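Local structure of superantigen-like protein SSL10 (Staphylococcus aureus subsp. aureus, 6LWT) at residues I32-K36 with F63-E69; K39-R43 with Q52-P56; V92-T98 with K127-T132; R159-K165 with Q191-V197. The protein probably blocks classical complement activation by binding the Fc region of human IgG, and probably slows plasma clotting through its interaction with prothrombin. All blocks are in the same frame, centred on the assembly; numbering follows the deposited sequence.

Interaction 1: I32-K36 with F63-E69; sequences ISALK and FQQRSYE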
loop_
_atom_site.group_PDB
_atom_site.type_symbol
_atom_site.label_atom_id
_atom_site.label_comp_id
_atom_site.label_asym_id
_atom_site.label_seq_id
_atom_site.Cartn_x
_atom_site.Cartn_y
_atom_site.Cartn_z
ATOM N N ILE A 32 16.025 -6.229 5.755
ATOM C CA ILE A 32 16.632 -6.524 4.448
ATOM C C ILE A 32 17.908 -5.708 4.235
ATOM O O ILE A 32 17.928 -4.517 4.537
ATOM C CB ILE A 32 15.615 -6.228 3.299
ATOM C CG1 ILE A 32 14.492 -7.270 3.298
ATOM C CG2 ILE A 32 16.278 -6.156 1.920
ATOM C CD1 ILE A 32 14.941 -8.713 3.158
ATOM N N SER A 33 18.959 -6.365 3.724
ATOM C CA SER A 33 20.146 -5.692 3.172
ATOM C C SER A 33 20.011 -5.612 1.661
ATOM O O SER A 33 19.596 -6.578 1.025
ATOM C CB SER A 33 21.443 -6.446 3.503
ATOM O OG SER A 33 21.564 -6.668 4.892
ATOM N N ALA A 34 20.373 -4.468 1.087
ATOM C CA ALA A 34 20.180 -4.229 -0.343
ATOM C C ALA A 34 21.224 -3.269 -0.904
ATOM O O ALA A 34 21.818 -2.502 -0.158
ATOM C CB ALA A 34 18.783 -3.700 -0.598
ATOM N N LEU A 35 21.442 -3.340 -2.213
ATOM C CA LEU A 35 22.379 -2.457 -2.920
ATOM C C LEU A 35 21.623 -1.627 -3.930
ATOM O O LEU A 35 20.688 -2.105 -4.585
ATOM C CB LEU A 35 23.464 -3.246 -3.684
ATOM C CG LEU A 35 24.269 -4.356 -2.996
ATOM C CD1 LEU A 35 25.449 -4.731 -3.887
ATOM C CD2 LEU A 35 24.779 -3.952 -1.620
ATOM N N LYS A 36 22.080 -0.401 -4.112
ATOM C CA LYS A 36 21.606 0.448 -5.191
ATOM C C LYS A 36 21.915 -0.226 -6.529
ATOM O O LYS A 36 22.988 -0.817 -6.689
ATOM C CB LYS A 36 22.329 1.792 -5.160
ATOM C CG LYS A 36 21.563 2.931 -5.782
ATOM C CD LYS A 36 20.865 3.747 -4.705
ATOM C CE LYS A 36 20.314 5.051 -5.245
ATOM N NZ LYS A 36 20.214 6.047 -4.139
ATOM N N PHE A 63 17.300 8.009 -0.029
ATOM C CA PHE A 63 18.207 6.981 -0.534
ATOM C C PHE A 63 19.401 7.602 -1.275
ATOM O O PHE A 63 19.448 7.615 -2.489
ATOM C CB PHE A 63 17.423 5.988 -1.416
ATOM C CG PHE A 63 16.294 5.312 -0.681
ATOM C CD1 PHE A 63 16.538 4.234 0.160
ATOM C CD2 PHE A 63 14.996 5.791 -0.782
ATOM C CE1 PHE A 63 15.511 3.635 0.870
ATOM C CE2 PHE A 63 13.961 5.189 -0.080
ATOM C CZ PHE A 63 14.221 4.118 0.756
ATOM N N GLN A 64 20.368 8.097 -0.503
ATOM C CA GLN A 64 21.578 8.756 -1.025
ATOM C C GLN A 64 22.872 7.963 -0.747
ATOM O O GLN A 64 23.963 8.554 -0.694
ATOM C CB GLN A 64 21.725 10.161 -0.415
ATOM C CG GLN A 64 20.503 11.060 -0.504
ATOM C CD GLN A 64 20.740 12.443 0.106
ATOM O OE1 GLN A 64 20.011 12.882 1.006
ATOM N NE2 GLN A 64 21.765 13.139 -0.386
ATOM N N GLN A 65 22.762 6.647 -0.546
ATOM C CA GLN A 65 23.942 5.789 -0.406
ATOM C C GLN A 65 23.809 4.539 -1.278
ATOM O O GLN A 65 22.768 4.325 -1.906
ATOM C CB GLN A 65 24.225 5.452 1.071
ATOM C CG GLN A 65 23.086 4.811 1.855
ATOM C CD GLN A 65 23.455 4.403 3.289
ATOM O OE1 GLN A 65 22.614 3.876 4.021
ATOM N NE2 GLN A 65 24.702 4.627 3.689
ATOM N N ARG A 66 24.868 3.737 -1.327
ATOM C CA ARG A 66 24.940 2.591 -2.235
ATOM C C ARG A 66 24.572 1.234 -1.631
ATOM O O ARG A 66 24.214 0.323 -2.382
ATOM C CB ARG A 66 26.313 2.522 -2.918
ATOM C CG ARG A 66 26.351 3.316 -4.216
ATOM C CD ARG A 66 27.734 3.352 -4.842
ATOM N NE ARG A 66 28.645 4.230 -4.095
ATOM C CZ ARG A 66 29.723 3.856 -3.391
ATOM N NH1 ARG A 66 30.107 2.579 -3.302
ATOM N NH2 ARG A 66 30.443 4.790 -2.763
ATOM N N SER A 67 24.695 1.075 -0.314
ATOM C CA SER A 67 24.284 -0.162 0.347
ATOM C C SER A 67 23.481 0.122 1.623
ATOM O O SER A 67 23.708 1.127 2.297
ATOM C CB SER A 67 25.487 -1.084 0.609
ATOM O OG SER A 67 26.168 -0.765 1.800
ATOM N N TYR A 68 22.533 -0.769 1.919
ATOM C CA TYR A 68 21.577 -0.592 3.019
ATOM C C TYR A 68 21.488 -1.865 3.819
ATOM O O TYR A 68 21.669 -2.953 3.262
ATOM C CB TYR A 68 20.187 -0.227 2.475
ATOM C CG TYR A 68 20.189 1.066 1.689
ATOM C CD1 TYR A 68 20.535 1.077 0.342
ATOM C CD2 TYR A 68 19.873 2.274 2.296
ATOM C CE1 TYR A 68 20.567 2.254 -0.381
ATOM C CE2 TYR A 68 19.906 3.463 1.581
ATOM C CZ TYR A 68 20.255 3.446 0.236
ATOM O OH TYR A 68 20.288 4.622 -0.487
ATOM N N GLU A 69 21.221 -1.714 5.119
ATOM C CA GLU A 69 20.895 -2.815 6.018
ATOM C C GLU A 69 19.635 -2.432 6.805
ATOM O O GLU A 69 19.324 -1.252 6.954
ATOM C CB GLU A 69 22.044 -3.089 6.997
ATOM C CG GLU A 69 23.360 -3.487 6.334
ATOM C CD GLU A 69 24.387 -4.045 7.323
ATOM O OE1 GLU A 69 24.462 -3.550 8.475
ATOM O OE2 GLU A 69 25.132 -4.980 6.945
#
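Two antiparallel strands of the N-terminal β-sheet meet here through their backbones, strand 32-37 receiving the short strand 67-69 along one edge. Ala34 and Tyr68 form the hydrogen-bonded pair: Ala34 N reaches Tyr68 O at 3.0 Å, and Tyr68 N returns to Ala34 O at 2.8 Å. A further bond, Lys36 N to Arg66 O at 2.8 Å, extends the ladder to the residue before strand 67-69. This pairing belongs to the OB-fold domain of the staphylococcal superantigen-like proteins, a strongly curled β-sheet whose inner face is apolar. Alternation sorts the side chains accordingly. Ala34 and Tyr68 share the buried face, where Phe44 and Leu71 pack on Ala34 and Leu42 on Tyr68; Leu35 and Ser67 share the exposed one, touching at 3.7 Å between Leu35 CD2 and Ser67 CB. Before the strand the chain 63-66 turns by the hydroxyl end of Tyr68, whose OH accepts a hydrogen bond from Gln65 N at 3.2 Å, while Lys36 CD lies 3.4 Å from Gln65 O.

Interaction 2: K39-R43 with Q52-P56; sequences KNNLR and QVLLP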
loop_
_atom_site.group_PDB
_atom_site.type_symbol
_atom_site.label_atom_id
_atom_site.label_comp_id
_atom_site.label_asym_id
_atom_site.label_seq_id
_atom_site.Cartn_x
_atom_site.Cartn_y
_atom_site.Cartn_z
ATOM N N LYS A 39 20.480 4.529 -10.856
ATOM C CA LYS A 39 20.216 5.702 -10.030
ATOM C C LYS A 39 19.047 5.518 -9.060
ATOM O O LYS A 39 19.109 6.018 -7.948
ATOM C CB LYS A 39 20.022 6.966 -10.894
ATOM C CG LYS A 39 21.318 7.735 -11.181
ATOM C CD LYS A 39 22.005 8.194 -9.887
ATOM C CE LYS A 39 22.800 9.489 -10.017
ATOM N NZ LYS A 39 24.221 9.258 -10.399
ATOM N N ASN A 40 18.015 4.776 -9.457
ATOM C CA ASN A 40 16.765 4.719 -8.676
ATOM C C ASN A 40 16.160 3.330 -8.455
ATOM O O ASN A 40 14.933 3.190 -8.394
ATOM C CB ASN A 40 15.728 5.676 -9.270
ATOM C CG ASN A 40 15.683 5.625 -10.773
ATOM O OD1 ASN A 40 15.450 4.580 -11.358
ATOM N ND2 ASN A 40 15.932 6.763 -11.409
ATOM N N ASN A 41 17.015 2.329 -8.253
ATOM C CA ASN A 41 16.536 1.007 -7.833
ATOM C C ASN A 41 17.351 0.469 -6.675
ATOM O O ASN A 41 18.490 0.908 -6.421
ATOM C CB ASN A 41 16.544 -0.007 -8.992
ATOM C CG ASN A 41 15.710 0.435 -10.179
ATOM O OD1 ASN A 41 14.511 0.202 -10.235
ATOM N ND2 ASN A 41 16.354 1.043 -11.150
ATOM N N LEU A 42 16.756 -0.481 -5.972
ATOM C CA LEU A 42 17.452 -1.301 -5.022
ATOM C C LEU A 42 17.321 -2.734 -5.486
ATOM O O LEU A 42 16.292 -3.101 -6.082
ATOM C CB LEU A 42 16.838 -1.179 -3.637
ATOM C CG LEU A 42 16.864 0.185 -2.973
ATOM C CD1 LEU A 42 16.202 0.082 -1.606
ATOM C CD2 LEU A 42 18.289 0.679 -2.867
ATOM N N ARG A 43 18.350 -3.531 -5.195
ATOM C CA ARG A 43 18.327 -4.961 -5.449
ATOM C C ARG A 43 18.719 -5.767 -4.243
ATOM O O ARG A 43 19.663 -5.443 -3.518
ATOM C CB ARG A 43 19.267 -5.318 -6.599
ATOM C CG ARG A 43 18.749 -4.880 -7.952
ATOM C CD ARG A 43 19.700 -5.380 -9.037
ATOM N NE ARG A 43 19.067 -5.298 -10.337
ATOM C CZ ARG A 43 19.560 -5.809 -11.460
ATOM N NH1 ARG A 43 20.732 -6.448 -11.465
ATOM N NH2 ARG A 43 18.885 -5.662 -12.586
ATOM N N GLN A 52 13.918 -6.539 -7.365
ATOM C CA GLN A 52 14.297 -5.189 -7.732
ATOM C C GLN A 52 13.174 -4.217 -7.362
ATOM O O GLN A 52 12.017 -4.372 -7.790
ATOM C CB GLN A 52 14.600 -5.091 -9.233
ATOM C CG GLN A 52 14.915 -3.672 -9.707
ATOM C CD GLN A 52 15.667 -3.632 -11.035
ATOM O OE1 GLN A 52 16.629 -4.365 -11.229
ATOM N NE2 GLN A 52 15.236 -2.763 -11.940
ATOM N N VAL A 53 13.534 -3.205 -6.578
ATOM C CA VAL A 53 12.609 -2.193 -6.103
ATOM C C VAL A 53 12.919 -0.894 -6.844
ATOM O O VAL A 53 14.067 -0.434 -6.798
ATOM C CB VAL A 53 12.798 -1.920 -4.593
ATOM C CG1 VAL A 53 11.730 -0.950 -4.090
ATOM C CG2 VAL A 53 12.827 -3.230 -3.805
ATOM N N LEU A 54 11.914 -0.340 -7.519
ATOM C CA LEU A 54 11.960 1.000 -8.075
ATOM C C LEU A 54 11.688 2.012 -6.973
ATOM O O LEU A 54 10.663 1.918 -6.276
ATOM C CB LEU A 54 10.933 1.153 -9.191
ATOM C CG LEU A 54 10.780 2.543 -9.837
ATOM C CD1 LEU A 54 12.013 2.917 -10.641
ATOM C CD2 LEU A 54 9.544 2.586 -10.712
ATOM N N LEU A 55 12.609 2.959 -6.810
ATOM C CA LEU A 55 12.449 4.064 -5.882
ATOM C C LEU A 55 11.774 5.233 -6.631
ATOM O O LEU A 55 12.397 5.821 -7.507
ATOM C CB LEU A 55 13.808 4.484 -5.316
ATOM C CG LEU A 55 14.614 3.405 -4.591
ATOM C CD1 LEU A 55 16.010 3.914 -4.248
ATOM C CD2 LEU A 55 13.912 2.929 -3.323
ATOM N N PRO A 56 10.502 5.564 -6.303
ATOM C CA PRO A 56 9.818 6.725 -6.920
ATOM C C PRO A 56 10.596 8.042 -6.764
ATOM O O PRO A 56 11.284 8.231 -5.753
ATOM C CB PRO A 56 8.504 6.832 -6.136
ATOM C CG PRO A 56 8.298 5.497 -5.498
ATOM C CD PRO A 56 9.642 4.875 -5.316
HETATM O O HOH W 1 12.781 -1.280 -11.285
#
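A β-hairpin of the OB-fold domain is held together here, strand 41-46 running antiparallel to strand 49-54 with their short segments 162° apart in direction. Moving along the first segment, Asn40 comes before the strand proper, yet its O already accepts a hydrogen bond from Leu55 N at 2.8 Å, so the ladder outlasts the regular strands. Asn41 faces Leu54 in a non-hydrogen-bonded pair, its CA 3.0 Å from Val53 O. Leu42 and Val53 follow as the hydrogen-bonded pair, with Leu42 N to Val53 O and Val53 N to Leu42 O both at 2.8 Å. Their side chains enter the buried face, where Leu42 CG also meets Leu55 CD1 at 4.0 Å and Val92 packs on Val53. Arg43, paired with Gln52 on the face shared with Asn41, directs both NE and NH2 to Gln52 OE1, at 2.8 and 2.9 Å. The other end of that amide is bridged by a water, which accepts from Gln52 NE2 at 2.9 Å and donates to Asn41 OD1 at 2.5 Å.

Interaction 3: V92-T98 with K127-T132; sequences VIQNNKT and KKEKIT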
loop_
_atom_site.group_PDB
_atom_site.type_symbol
_atom_site.label_atom_id
_atom_site.label_comp_id
_atom_site.label_asym_id
_atom_site.label_seq_id
_atom_site.Cartn_x
_atom_site.Cartn_y
_atom_site.Cartn_z
ATOM N N VAL A 92 9.480 0.897 0.861
ATOM C CA VAL A 92 10.699 0.734 1.659
ATOM C C VAL A 92 10.735 1.738 2.808
ATOM O O VAL A 92 10.567 2.932 2.577
ATOM C CB VAL A 92 11.976 0.962 0.818
ATOM C CG1 VAL A 92 13.223 0.700 1.646
ATOM C CG2 VAL A 92 11.972 0.079 -0.425
ATOM N N ILE A 93 10.980 1.236 4.010
ATOM C CA ILE A 93 11.215 2.050 5.211
ATOM C C ILE A 93 12.558 1.661 5.846
ATOM O O ILE A 93 12.822 0.474 6.090
ATOM C CB ILE A 93 10.095 1.858 6.260
ATOM C CG1 ILE A 93 8.750 2.319 5.697
ATOM C CG2 ILE A 93 10.436 2.627 7.544
ATOM C CD1 ILE A 93 7.538 1.791 6.464
ATOM N N GLN A 94 13.391 2.658 6.137
ATOM C CA GLN A 94 14.748 2.401 6.642
ATOM C C GLN A 94 14.812 2.004 8.109
ATOM O O GLN A 94 15.603 1.134 8.463
ATOM C CB GLN A 94 15.672 3.579 6.345
ATOM C CG GLN A 94 15.924 3.701 4.844
ATOM C CD GLN A 94 16.721 4.929 4.427
ATOM O OE1 GLN A 94 16.216 5.783 3.698
ATOM N NE2 GLN A 94 17.975 5.006 4.856
ATOM N N ASN A 95 14.014 2.607 8.974
ATOM C CA ASN A 95 14.081 2.208 10.392
ATOM C C ASN A 95 12.711 1.968 10.945
ATOM O O ASN A 95 12.111 2.850 11.552
ATOM C CB ASN A 95 14.843 3.240 11.228
ATOM C CG ASN A 95 16.342 3.165 11.003
ATOM O OD1 ASN A 95 16.948 2.096 11.147
ATOM N ND2 ASN A 95 16.950 4.292 10.641
ATOM N N ASN A 96 12.208 0.766 10.695
ATOM C CA ASN A 96 10.898 0.400 11.168
ATOM C C ASN A 96 10.997 -0.554 12.348
ATOM O O ASN A 96 12.003 -1.234 12.545
ATOM C CB ASN A 96 10.047 -0.186 10.036
ATOM C CG ASN A 96 8.567 0.174 10.168
ATOM O OD1 ASN A 96 8.137 0.748 11.174
ATOM N ND2 ASN A 96 7.784 -0.182 9.166
ATOM N N LYS A 97 9.919 -0.594 13.113
ATOM C CA LYS A 97 9.844 -1.318 14.367
ATOM C C LYS A 97 8.433 -1.876 14.419
ATOM O O LYS A 97 7.509 -1.230 13.912
ATOM C CB LYS A 97 10.118 -0.289 15.462
ATOM C CG LYS A 97 9.813 -0.648 16.901
ATOM C CD LYS A 97 10.368 0.477 17.765
ATOM C CE LYS A 97 9.965 0.381 19.227
ATOM N NZ LYS A 97 9.892 1.746 19.827
ATOM N N THR A 98 8.255 -3.077 14.971
ATOM C CA THR A 98 6.898 -3.629 15.159
ATOM C C THR A 98 6.528 -3.747 16.645
ATOM O O THR A 98 7.137 -4.503 17.405
ATOM C CB THR A 98 6.694 -4.975 14.428
ATOM O OG1 THR A 98 7.393 -6.016 15.113
ATOM C CG2 THR A 98 7.147 -4.890 12.943
ATOM N N LYS A 127 0.308 -2.975 12.891
ATOM C CA LYS A 127 1.313 -3.461 13.866
ATOM C C LYS A 127 2.606 -2.633 13.820
ATOM O O LYS A 127 3.248 -2.425 14.849
ATOM C CB LYS A 127 1.688 -4.943 13.657
ATOM C CG LYS A 127 0.618 -5.892 13.142
ATOM C CD LYS A 127 -0.546 -6.105 14.094
ATOM C CE LYS A 127 -1.782 -6.536 13.316
ATOM N NZ LYS A 127 -2.763 -7.247 14.170
ATOM N N LYS A 128 2.974 -2.153 12.637
ATOM C CA LYS A 128 4.218 -1.402 12.456
ATOM C C LYS A 128 4.135 0.029 12.987
ATOM O O LYS A 128 3.085 0.656 12.955
ATOM C CB LYS A 128 4.582 -1.342 10.974
ATOM C CG LYS A 128 4.769 -2.681 10.292
ATOM C CD LYS A 128 4.753 -2.520 8.779
ATOM C CE LYS A 128 5.648 -3.568 8.153
ATOM N NZ LYS A 128 5.550 -3.605 6.682
ATOM N N GLU A 129 5.269 0.551 13.434
ATOM C CA GLU A 129 5.394 1.958 13.811
ATOM C C GLU A 129 5.240 2.889 12.612
ATOM O O GLU A 129 4.744 4.008 12.757
ATOM C CB GLU A 129 6.763 2.222 14.459
ATOM C CG GLU A 129 7.071 3.692 14.718
ATOM C CD GLU A 129 8.359 3.920 15.499
ATOM O OE1 GLU A 129 8.566 3.233 16.529
ATOM O OE2 GLU A 129 9.153 4.802 15.091
ATOM N N LYS A 130 5.753 2.462 11.463
ATOM C CA LYS A 130 5.640 3.230 10.222
ATOM C C LYS A 130 5.065 2.341 9.147
ATOM O O LYS A 130 5.266 1.140 9.170
ATOM C CB LYS A 130 7.001 3.742 9.758
ATOM C CG LYS A 130 7.392 5.070 10.373
ATOM C CD LYS A 130 8.883 5.333 10.169
ATOM C CE LYS A 130 9.475 6.168 11.293
ATOM N NZ LYS A 130 10.938 5.953 11.367
ATOM N N ILE A 131 4.332 2.945 8.207
ATOM C CA ILE A 131 3.715 2.189 7.134
ATOM C C ILE A 131 3.729 3.068 5.897
ATOM O O ILE A 131 3.379 4.257 5.976
ATOM C CB ILE A 131 2.285 1.711 7.510
ATOM C CG1 ILE A 131 1.760 0.724 6.469
ATOM C CG2 ILE A 131 1.293 2.871 7.693
ATOM C CD1 ILE A 131 0.517 -0.022 6.897
ATOM N N THR A 132 4.179 2.518 4.765
ATOM C CA THR A 132 4.060 3.256 3.519
ATOM C C THR A 132 2.600 3.405 3.121
ATOM O O THR A 132 1.751 2.539 3.413
ATOM C CB THR A 132 4.852 2.614 2.353
ATOM O OG1 THR A 132 4.428 1.253 2.146
ATOM C CG2 THR A 132 6.355 2.663 2.669
#
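Where the OB-fold domain meets the β-grasp domain, the loop after strand 85-93 lies against the loop leading into strand 130-132, and side chains do much of the joining. Asn96 is the clearest case. With chi1 between wells at -146° and chi2 near zero, its amide lies alongside the backbone of Lys130: Asn96 OD1 accepts from Lys130 N at 3.0 Å, and Asn96 ND2 donates to Lys130 O at 2.8 Å. The side chain thus mimics a strand neighbour, and Asn96 OD1 also takes Lys97 N at 3.0 Å. A true backbone bond follows, Glu129 N to Lys97 O at 2.9 Å. From the same two residues the extended, all-t Lys97 and the t,t Glu129 run out to a long salt bridge, Lys97 NZ to Glu129 OE1 at 3.9 Å. Lys130, m at chi1 and extended beyond it, reaches across so that its NZ makes a weak hydrogen bond to Asn95 O at 3.3 Å. On the buried side Ile93, m,t, sets CD1 3.9 Å from Lys130 CB and CG1 3.9 Å from Thr132 CG2. Thr132, in the p rotamer, uses OG1 to N-cap helix 133-148 through Glu135 N. Lys128 bridges Glu135 of that helix and Asp72 of strand 71-76 by salt bridges, while strand 186-188 pairs with 130-132 and packs Val186 against Ile93.

Interaction 4: R159-K165 with Q191-V197; sequences RVKISLK and QIKDIEV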
loop_
_atom_site.group_PDB
_atom_site.type_symbol
_atom_site.label_atom_id
_atom_site.label_comp_id
_atom_site.label_asym_id
_atom_site.label_seq_id
_atom_site.Cartn_x
_atom_site.Cartn_y
_atom_site.Cartn_z
ATOM N N ARG A 159 -14.123 5.583 -2.730
ATOM C CA ARG A 159 -12.999 6.368 -2.258
ATOM C C ARG A 159 -12.602 5.906 -0.876
ATOM O O ARG A 159 -13.421 5.361 -0.132
ATOM C CB ARG A 159 -13.350 7.851 -2.186
ATOM C CG ARG A 159 -13.945 8.454 -3.454
ATOM C CD ARG A 159 -12.978 8.570 -4.632
ATOM N NE ARG A 159 -13.695 9.226 -5.729
ATOM C CZ ARG A 159 -14.492 8.619 -6.615
ATOM N NH1 ARG A 159 -14.680 7.297 -6.611
ATOM N NH2 ARG A 159 -15.114 9.357 -7.533
ATOM N N VAL A 160 -11.335 6.117 -0.544
ATOM C CA VAL A 160 -10.857 5.847 0.804
ATOM C C VAL A 160 -10.092 7.060 1.300
ATOM O O VAL A 160 -9.106 7.403 0.683
ATOM C CB VAL A 160 -9.900 4.643 0.842
ATOM C CG1 VAL A 160 -9.387 4.447 2.266
ATOM C CG2 VAL A 160 -10.575 3.384 0.311
ATOM N N LYS A 161 -10.509 7.670 2.408
ATOM C CA LYS A 161 -9.829 8.851 2.949
ATOM C C LYS A 161 -9.159 8.491 4.269
ATOM O O LYS A 161 -9.841 8.191 5.252
ATOM C CB LYS A 161 -10.790 10.022 3.142
ATOM C CG LYS A 161 -10.130 11.297 3.695
ATOM C CD LYS A 161 -11.146 12.390 4.021
ATOM C CE LYS A 161 -10.468 13.646 4.557
ATOM N NZ LYS A 161 -11.209 14.899 4.219
ATOM N N ILE A 162 -7.836 8.544 4.270
ATOM C CA ILE A 162 -7.049 8.288 5.469
ATOM C C ILE A 162 -6.708 9.650 6.093
ATOM O O ILE A 162 -5.974 10.441 5.493
ATOM C CB ILE A 162 -5.768 7.505 5.114
ATOM C CG1 ILE A 162 -6.110 6.158 4.449
ATOM C CG2 ILE A 162 -4.890 7.309 6.338
ATOM C CD1 ILE A 162 -5.017 5.642 3.536
ATOM N N SER A 163 -7.218 9.913 7.296
ATOM C CA SER A 163 -6.971 11.156 7.971
ATOM C C SER A 163 -6.006 10.972 9.137
ATOM O O SER A 163 -6.087 9.981 9.899
ATOM C CB SER A 163 -8.294 11.757 8.444
ATOM O OG SER A 163 -9.104 12.053 7.310
ATOM N N LEU A 164 -5.112 11.940 9.271
ATOM C CA LEU A 164 -4.139 11.972 10.339
ATOM C C LEU A 164 -4.595 12.961 11.416
ATOM O O LEU A 164 -5.420 13.845 11.167
ATOM C CB LEU A 164 -2.750 12.332 9.830
ATOM C CG LEU A 164 -2.155 11.538 8.649
ATOM C CD1 LEU A 164 -0.685 11.881 8.482
ATOM C CD2 LEU A 164 -2.402 10.048 8.759
ATOM N N LYS A 165 -4.069 12.786 12.623
ATOM C CA LYS A 165 -4.469 13.626 13.753
ATOM C C LYS A 165 -4.269 15.135 13.549
ATOM O O LYS A 165 -5.050 15.932 14.077
ATOM C CB LYS A 165 -3.784 13.134 15.034
ATOM C CG LYS A 165 -4.453 11.870 15.524
ATOM C CD LYS A 165 -3.617 11.095 16.514
ATOM C CE LYS A 165 -4.289 9.764 16.748
ATOM N NZ LYS A 165 -3.520 8.964 17.724
ATOM N N GLN A 191 -0.245 8.332 14.089
ATOM C CA GLN A 191 -0.883 9.543 13.619
ATOM C C GLN A 191 -2.190 9.342 12.883
ATOM O O GLN A 191 -2.931 10.303 12.719
ATOM C CB GLN A 191 0.102 10.390 12.780
ATOM C CG GLN A 191 1.230 10.991 13.623
ATOM C CD GLN A 191 0.699 11.802 14.827
ATOM O OE1 GLN A 191 0.198 12.916 14.666
ATOM N NE2 GLN A 191 0.796 11.238 16.034
ATOM N N ILE A 192 -2.513 8.112 12.485
ATOM C CA ILE A 192 -3.726 7.881 11.718
ATOM C C ILE A 192 -4.907 8.000 12.683
ATOM O O ILE A 192 -4.962 7.309 13.704
ATOM C CB ILE A 192 -3.724 6.531 10.986
ATOM C CG1 ILE A 192 -2.483 6.394 10.088
ATOM C CG2 ILE A 192 -4.993 6.376 10.155
ATOM C CD1 ILE A 192 -2.256 4.999 9.578
ATOM N N LYS A 193 -5.834 8.883 12.356
ATOM C CA LYS A 193 -7.015 9.149 13.192
ATOM C C LYS A 193 -8.122 8.208 12.769
ATOM O O LYS A 193 -8.636 7.441 13.572
ATOM C CB LYS A 193 -7.451 10.622 13.056
ATOM C CG LYS A 193 -8.683 11.029 13.879
ATOM C CD LYS A 193 -9.237 12.397 13.458
ATOM C CE LYS A 193 -8.773 13.543 14.352
ATOM N NZ LYS A 193 -9.753 13.842 15.444
ATOM N N ASP A 194 -8.489 8.251 11.491
ATOM C CA ASP A 194 -9.552 7.400 10.981
ATOM C C ASP A 194 -9.401 7.186 9.482
ATOM O O ASP A 194 -8.619 7.881 8.830
ATOM C CB ASP A 194 -10.941 7.965 11.331
ATOM C CG ASP A 194 -11.082 9.429 10.985
ATOM O OD1 ASP A 194 -10.876 9.773 9.826
ATOM O OD2 ASP A 194 -11.376 10.251 11.884
ATOM N N ILE A 195 -10.143 6.209 8.982
ATOM C CA ILE A 195 -10.137 5.807 7.585
ATOM C C ILE A 195 -11.596 5.716 7.143
ATOM O O ILE A 195 -12.334 4.865 7.638
ATOM C CB ILE A 195 -9.423 4.448 7.396
ATOM C CG1 ILE A 195 -7.975 4.488 7.956
ATOM C CG2 ILE A 195 -9.390 4.070 5.942
ATOM C CD1 ILE A 195 -7.346 3.134 8.134
ATOM N N GLU A 196 -11.997 6.582 6.221
ATOM C CA GLU A 196 -13.379 6.676 5.763
ATOM C C GLU A 196 -13.464 6.057 4.378
ATOM O O GLU A 196 -12.784 6.517 3.472
ATOM C CB GLU A 196 -13.845 8.136 5.717
ATOM C CG GLU A 196 -15.332 8.247 5.393
ATOM C CD GLU A 196 -15.834 9.662 5.128
ATOM O OE1 GLU A 196 -17.022 9.758 4.748
ATOM O OE2 GLU A 196 -15.072 10.655 5.254
ATOM N N VAL A 197 -14.286 5.022 4.231
ATOM C CA VAL A 197 -14.477 4.327 2.951
ATOM C C VAL A 197 -15.898 4.606 2.474
ATOM O O VAL A 197 -16.859 4.385 3.212
ATOM C CB VAL A 197 -14.258 2.813 3.075
ATOM C CG1 VAL A 197 -14.468 2.134 1.716
ATOM C CG2 VAL A 197 -12.867 2.506 3.626
HETATM O O HOH W 2 -10.770 9.946 7.270
#
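Ile162, Ile195, Val160 and Val197 form the apolar centre, all pointing to the same buried face of two antiparallel strands: Val160 CG1 meets Ile195 CG2 at 3.7 Å, and Val160 CG2 meets Val197 CG2 at 4.1 Å. Ile192 extends the patch, its CG2 3.9 Å from Ile162 CG2. Helix 133-148 covers this face with Leu136, Leu140 and Leu144, the helix-on-sheet packing of the β-grasp fold. The backbone ladder lies next, with Lys161 N to Glu196 O at 2.8 Å and Glu196 N to Lys161 O at 2.9 Å. Then comes a classic β bulge: Lys193 and Asp194 both face Ser163, whose O accepts from Lys193 N at 2.7 Å and only weakly from Asp194 N at 3.4 Å. On the outward face a water lies 2.7 Å from Ser163 OG, 2.8 Å from Lys161 O and 2.6 Å from Asp194 OD1, linking the two strands. The chemistry is therefore two-sided: branched aliphatics seal the sheet against the helix, while polar groups and water meet on the opposite face.

From the N terminus, strand 32-37 opens the loop that interaction 1 closes at 63-69, and interaction 2 is nested within it, closing the shorter hairpin 39-56. The two touch through neighbouring strands 32-37 and 41-46, with Leu35 O 2.8 Å from Arg43 N, probably a hydrogen bond. Interaction 3 opens only afterwards; its Val92 packs on Phe63 of interaction 1 and Val53 of interaction 2, and its loop carries the chain from the OB-fold domain to contact the β-grasp domain. Interaction 4 comes last, in series, joining the central strand 192-198 to its neighbour 159-164, its centre about 32 Å from that of interaction 1. No loops cross: each domain has its own closures, and interaction 3 spans the two.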